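Local coordinates for oxidoreductase (Azotobacter vinelandii, PDB 7D5N), which binds NADH and myo-inositol and, as an inositol dehydrogenase homolog, probably catalyses the NAD-dependent oxidation of inositol or a related polyol, at residues Q86-A91 and A107-V112. Sequence-based numbering, arbitrary orientation.
Sequences QAVSVA and AGLHVV. With NAI (1,4-dihydronicotinamide adenine dinucleotide), chain D.
Val88 sits at the middle of the parallel pairing of strand 87-91 with 110-112, its N-H bonded to His110 O (3.0 Å) and Val88 O accepting Val112 N at 2.9 Å. Val90 N continues the ladder to Val112 O at 2.8 Å, nearly in line with the C=O bond, while His110 N reaches Gln86 O over a longer 3.2 Å. Each of His110 O, Val112 O and Val88 O also receives a CA-H, from Ala87, Ser89 and Val111 respectively.

Val88 and Val111 point the same way and lie side by side, Val88 CG1 4.1 Å from Val111 CG2. Val111 CG1, anti to its backbone N (chi1 177°), lies 4.0 Å from Val90 CG2. Val111 thus spans two valines of the facing strand. On the other face, Ser89 OG rests against Val112 CB (3.4 Å), but its hydrogen bonds go to Tyr337 and Trp14; His110 CB lies beside Ala87 CB, and its ring is held by Glu348 at NE2 and by Val137 N at ND1.

Helix 97-106 links the two strands in a right-handed beta-alpha-beta crossover of the Rossmann fold and covers Val88, Val90 and Val111. Helix 329-348 packs on Ala87, His110 and Val112, and strand 12-16 pairs along the far edge of 87-91, whose Ala91 O approaches NADH C5D at 3.3 Å.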
loop_
_atom_site.group_PDB
_atom_site.type_symbol
_atom_site.label_atom_id
_atom_site.label_comp_id
_atom_site.label_asym_id
_atom_site.label_seq_id
_atom_site.Cartn_x
_atom_site.Cartn_y
_atom_site.Cartn_z
ATOM N N GLN B 86 -32.135 -4.631 33.215
ATOM C CA GLN B 86 -33.044 -5.122 32.150
ATOM C C GLN B 86 -32.275 -5.973 31.141
ATOM O O GLN B 86 -32.926 -6.654 30.356
ATOM C CB GLN B 86 -33.694 -3.951 31.418
ATOM C CG GLN B 86 -34.552 -3.073 32.312
ATOM C CD GLN B 86 -34.820 -1.739 31.665
ATOM O OE1 GLN B 86 -33.961 -0.860 31.630
ATOM N NE2 GLN B 86 -36.007 -1.600 31.098
ATOM N N ALA B 87 -30.944 -5.901 31.134
ATOM C CA ALA B 87 -30.108 -6.564 30.115
ATOM C C ALA B 87 -28.720 -6.845 30.680
ATOM O O ALA B 87 -28.272 -6.100 31.567
ATOM C CB ALA B 87 -30.040 -5.681 28.900
ATOM N N VAL B 88 -28.062 -7.869 30.159
ATOM C CA VAL B 88 -26.688 -8.228 30.597
ATOM C C VAL B 88 -25.859 -8.553 29.355
ATOM O O VAL B 88 -26.390 -9.176 28.417
ATOM C CB VAL B 88 -26.710 -9.384 31.613
ATOM C CG1 VAL B 88 -27.372 -10.633 31.054
ATOM C CG2 VAL B 88 -25.337 -9.710 32.163
ATOM N N SER B 89 -24.596 -8.147 29.364
ATOM C CA SER B 89 -23.597 -8.573 28.363
ATOM C C SER B 89 -22.704 -9.639 28.987
ATOM O O SER B 89 -22.198 -9.442 30.121
ATOM C CB SER B 89 -22.812 -7.425 27.815
ATOM O OG SER B 89 -23.646 -6.536 27.072
ATOM N N VAL B 90 -22.525 -10.733 28.258
ATOM C CA VAL B 90 -21.774 -11.915 28.735
ATOM C C VAL B 90 -20.447 -11.929 27.987
ATOM O O VAL B 90 -20.455 -12.212 26.762
ATOM C CB VAL B 90 -22.585 -13.200 28.529
ATOM C CG1 VAL B 90 -21.817 -14.419 29.008
ATOM C CG2 VAL B 90 -23.946 -13.115 29.203
ATOM N N ALA B 91 -19.366 -11.624 28.704
ATOM C CA ALA B 91 -17.992 -11.488 28.174
ATOM C C ALA B 91 -17.062 -12.462 28.899
ATOM O O ALA B 91 -15.861 -12.179 29.016
ATOM C CB ALA B 91 -17.541 -10.057 28.309
ATOM N N ALA B 107 -34.323 -15.384 33.831
ATOM C CA ALA B 107 -34.558 -14.262 34.771
ATOM C C ALA B 107 -35.280 -13.107 34.062
ATOM O O ALA B 107 -35.468 -12.059 34.698
ATOM C CB ALA B 107 -33.258 -13.825 35.400
ATOM N N GLY B 108 -35.661 -13.277 32.789
ATOM C CA GLY B 108 -36.427 -12.273 32.019
ATOM C C GLY B 108 -35.558 -11.134 31.483
ATOM O O GLY B 108 -36.106 -10.067 31.187
ATOM N N LEU B 109 -34.255 -11.361 31.315
ATOM C CA LEU B 109 -33.293 -10.326 30.858
ATOM C C LEU B 109 -33.021 -10.489 29.362
ATOM O O LEU B 109 -32.926 -11.625 28.880
ATOM C CB LEU B 109 -31.992 -10.445 31.655
ATOM C CG LEU B 109 -32.146 -10.321 33.169
ATOM C CD1 LEU B 109 -30.821 -10.548 33.866
ATOM C CD2 LEU B 109 -32.729 -8.969 33.557
ATOM N N HIS B 110 -32.879 -9.361 28.676
ATOM C CA HIS B 110 -32.238 -9.302 27.337
ATOM C C HIS B 110 -30.748 -9.604 27.515
ATOM O O HIS B 110 -30.201 -9.318 28.613
ATOM C CB HIS B 110 -32.476 -7.954 26.669
ATOM C CG HIS B 110 -33.913 -7.598 26.527
ATOM N ND1 HIS B 110 -34.762 -8.311 25.716
ATOM C CD2 HIS B 110 -34.649 -6.607 27.070
ATOM C CE1 HIS B 110 -35.959 -7.777 25.757
ATOM N NE2 HIS B 110 -35.918 -6.734 26.581
ATOM N N VAL B 111 -30.108 -10.149 26.482
ATOM C CA VAL B 111 -28.696 -10.591 26.574
ATOM C C VAL B 111 -27.945 -10.114 25.337
ATOM O O VAL B 111 -28.481 -10.189 24.223
ATOM C CB VAL B 111 -28.574 -12.114 26.749
ATOM C CG1 VAL B 111 -27.121 -12.554 26.773
ATOM C CG2 VAL B 111 -29.274 -12.586 28.017
ATOM N N VAL B 112 -26.725 -9.644 25.567
ATOM C CA VAL B 112 -25.694 -9.532 24.507
ATOM C C VAL B 112 -24.632 -10.573 24.850
ATOM O O VAL B 112 -23.978 -10.461 25.918
ATOM C CB VAL B 112 -25.127 -8.111 24.391
ATOM C CG1 VAL B 112 -24.026 -8.068 23.342
ATOM C CG2 VAL B 112 -26.209 -7.084 24.070
HETATM P PA NAI D . -10.149 -12.928 28.931
HETATM O O1A NAI D . -9.555 -14.179 29.416
HETATM O O2A NAI D . -9.288 -11.826 28.503
HETATM O O5B NAI D . -11.152 -12.346 30.061
HETATM C C5B NAI D . -12.122 -13.155 30.716
HETATM C C4B NAI D . -12.761 -12.262 31.774
HETATM O O4B NAI D . -13.936 -12.844 32.323
HETATM C C3B NAI D . -11.836 -11.991 32.953
HETATM O O3B NAI D . -12.120 -10.680 33.456
HETATM C C2B NAI D . -12.227 -13.024 33.966
HETATM O O2B NAI D . -11.942 -12.647 35.316
HETATM C C1B NAI D . -13.713 -13.010 33.725
HETATM N N9A NAI D . -14.391 -14.244 34.046
HETATM C C8A NAI D . -14.030 -15.496 33.751
HETATM N N7A NAI D . -14.983 -16.354 34.204
HETATM C C5A NAI D . -15.923 -15.623 34.813
HETATM C C6A NAI D . -17.175 -15.902 35.501
HETATM N N6A NAI D . -17.597 -17.162 35.624
HETATM N N1A NAI D . -17.866 -14.864 35.996
HETATM C C2A NAI D . -17.442 -13.588 35.834
HETATM N N3A NAI D . -16.277 -13.265 35.223
HETATM C C4A NAI D . -15.529 -14.237 34.696
HETATM O O3 NAI D . -11.119 -13.337 27.737
HETATM P PN NAI D . -11.444 -12.353 26.510
HETATM O O1N NAI D . -10.333 -12.464 25.510
HETATM O O2N NAI D . -11.867 -11.035 26.973
HETATM O O5D NAI D . -12.698 -13.105 25.888
HETATM C C5D NAI D . -13.965 -13.136 26.525
HETATM C C4D NAI D . -15.048 -13.569 25.571
HETATM O O4D NAI D . -15.131 -12.581 24.526
HETATM C C3D NAI D . -14.772 -14.882 24.890
HETATM O O3D NAI D . -15.998 -15.505 24.596
HETATM C C2D NAI D . -14.177 -14.516 23.548
HETATM O O2D NAI D . -14.524 -15.417 22.497
HETATM C C1D NAI D . -14.862 -13.200 23.273
HETATM N N1N NAI D . -14.116 -12.275 22.438
HETATM C C2N NAI D . -14.775 -11.703 21.427
HETATM C C3N NAI D . -14.169 -10.802 20.581
HETATM C C7N NAI D . -14.955 -10.164 19.492
HETATM O O7N NAI D . -14.350 -9.568 18.617
HETATM N N7N NAI D . -16.281 -10.190 19.571
HETATM C C4N NAI D . -12.741 -10.376 20.784
HETATM C C5N NAI D . -12.135 -11.053 21.924
HETATM C C6N NAI D . -12.848 -11.950 22.701
#